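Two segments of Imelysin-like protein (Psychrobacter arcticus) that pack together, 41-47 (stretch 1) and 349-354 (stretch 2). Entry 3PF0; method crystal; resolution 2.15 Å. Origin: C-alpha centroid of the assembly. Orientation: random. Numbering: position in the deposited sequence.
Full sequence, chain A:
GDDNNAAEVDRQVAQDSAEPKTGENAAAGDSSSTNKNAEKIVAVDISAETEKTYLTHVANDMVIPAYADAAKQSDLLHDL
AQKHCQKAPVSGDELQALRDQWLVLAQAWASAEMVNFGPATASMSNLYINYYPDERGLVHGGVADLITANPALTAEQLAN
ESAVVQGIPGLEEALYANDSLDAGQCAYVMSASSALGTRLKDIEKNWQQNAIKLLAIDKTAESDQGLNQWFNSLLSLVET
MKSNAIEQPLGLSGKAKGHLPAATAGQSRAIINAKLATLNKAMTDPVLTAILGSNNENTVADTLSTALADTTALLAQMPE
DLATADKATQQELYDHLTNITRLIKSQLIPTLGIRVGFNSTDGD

Stretch 1 (41-47) IVAVDIS
Stretch 2, residues 349-354: IPTLGI

The end of a helix leaves carbonyls without partners from a following turn, and an extended segment passing by can satisfy one of them. The contact between residues 41-47 and 349-354, more than 300 positions apart in one chain, illustrates this. Residues 349 to 351 belong to a helix that begins earlier in the chain, kinked at P350, whose ring has a C-gamma endo pucker and whose nitrogen has no hydrogen to donate. A Schellman motif follows: G353 takes phi/psi 67/22, I354 N bonds to I349 O at 3.2 Å, and G353 N makes a weak bond to P350 O, also 3.2 Å.

Stretch 1 has no regular secondary structure. I41 and V42, modelled only as far as CB, both point away; V42 (-93/113) comes near through its backbone, with O 4.5 Å from T351 CA. A43 (-75/140) sets the register, its CA lying 4.1 Å from T351 CA. Its CB, directed sideways, sits 3.4 Å from P350 O and 4.1 Å from G353 CA, while its CA makes a CA-H...O contact of 3.3 Å with T351 O.

That same oxygen accepts the one hydrogen bond across the stretches, from V44 N at 2.8 Å with an N-H...O angle of 159°, short and nearly straight. V44 (-77/155, chi1 m) also brings CG1 to 3.9 Å from CG2 of T351 (chi1 m), adding an apolar touch beside the polar link.

D45 (-88/121, chi1 m) turns away, and I46 (-118/120) points back toward stretch 2. With chi1 m and chi2 t, I46 places CD1 3.7 Å from L352 O and 4.0 Å from L352 CD2, although the L352 CA-to-CB bond itself points away (chi1 m, chi2 t). S47 (-75/159, chi1 p) lies out of reach, at the N-cap position before a helix. Together the two stretches bury 272 Å².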

# COMPACT_ATOMS: atom_id res chain seq x y z
N ILE A 41 29.27 6.50 11.65
CA ILE A 41 28.30 7.52 12.03
C ILE A 41 28.54 8.85 11.25
O ILE A 41 28.07 9.91 11.69
CB ILE A 41 28.35 7.74 13.57
N VAL A 42 29.24 8.77 10.09
CA VAL A 42 29.58 9.92 9.25
C VAL A 42 28.52 10.13 8.15
O VAL A 42 28.39 9.31 7.24
CB VAL A 42 30.99 9.77 8.65
N ALA A 43 27.78 11.25 8.24
CA ALA A 43 26.74 11.63 7.28
C ALA A 43 27.33 12.14 5.97
O ALA A 43 28.33 12.87 5.99
CB ALA A 43 25.83 12.69 7.88
N VAL A 44 26.71 11.76 4.84
CA VAL A 44 27.15 12.19 3.50
C VAL A 44 26.70 13.62 3.24
O VAL A 44 25.71 14.08 3.82
CB VAL A 44 26.69 11.24 2.34
CG1 VAL A 44 27.34 9.87 2.45
CG2 VAL A 44 25.17 11.13 2.25
N ASP A 45 27.41 14.33 2.35
CA ASP A 45 27.07 15.70 1.98
C ASP A 45 26.09 15.70 0.81
O ASP A 45 26.39 15.14 -0.24
CB ASP A 45 28.34 16.51 1.62
CG ASP A 45 29.24 16.78 2.81
OD1 ASP A 45 28.86 17.60 3.67
OD2 ASP A 45 30.33 16.17 2.87
N ILE A 46 24.91 16.30 1.02
CA ILE A 46 23.86 16.43 -0.01
C ILE A 46 23.63 17.92 -0.25
O ILE A 46 23.25 18.64 0.68
CB ILE A 46 22.53 15.69 0.36
CG1 ILE A 46 22.78 14.25 0.85
CG2 ILE A 46 21.53 15.73 -0.83
CD1 ILE A 46 21.66 13.65 1.69
N SER A 47 23.84 18.38 -1.50
CA SER A 47 23.61 19.78 -1.86
C SER A 47 22.10 20.05 -1.99
O SER A 47 21.31 19.11 -2.16
CB SER A 47 24.34 20.15 -3.14
OG SER A 47 23.77 19.50 -4.27
N ILE A 349 19.08 6.42 7.63
CA ILE A 349 18.68 7.74 8.11
C ILE A 349 19.90 8.56 8.64
O ILE A 349 20.03 9.71 8.20
CB ILE A 349 17.50 7.62 9.14
CG1 ILE A 349 16.16 7.41 8.39
CG2 ILE A 349 17.43 8.83 10.09
CD1 ILE A 349 14.94 6.98 9.24
N PRO A 350 20.84 8.04 9.49
CA PRO A 350 21.97 8.89 9.92
C PRO A 350 22.97 9.23 8.80
O PRO A 350 23.59 10.29 8.87
CB PRO A 350 22.65 8.05 11.01
CG PRO A 350 22.26 6.67 10.73
CD PRO A 350 20.88 6.72 10.15
N THR A 351 23.11 8.35 7.77
CA THR A 351 24.00 8.59 6.62
C THR A 351 23.44 9.75 5.80
O THR A 351 24.20 10.60 5.36
CB THR A 351 24.17 7.30 5.79
OG1 THR A 351 24.81 6.32 6.60
CG2 THR A 351 24.97 7.52 4.52
N LEU A 352 22.10 9.81 5.65
CA LEU A 352 21.43 10.88 4.92
C LEU A 352 21.32 12.17 5.76
O LEU A 352 20.84 13.19 5.26
CB LEU A 352 20.03 10.42 4.45
CG LEU A 352 19.99 9.34 3.36
CD1 LEU A 352 18.63 8.66 3.32
CD2 LEU A 352 20.34 9.91 1.99
N GLY A 353 21.77 12.12 7.02
CA GLY A 353 21.75 13.24 7.95
C GLY A 353 20.38 13.70 8.40
O GLY A 353 20.23 14.85 8.83
N ILE A 354 19.37 12.82 8.29
CA ILE A 354 17.97 13.10 8.67
C ILE A 354 17.65 12.44 10.03
O ILE A 354 18.58 11.99 10.71
CB ILE A 354 16.96 12.73 7.55
CG1 ILE A 354 17.20 11.31 6.98
CG2 ILE A 354 16.96 13.81 6.45
CD1 ILE A 354 16.08 10.78 6.18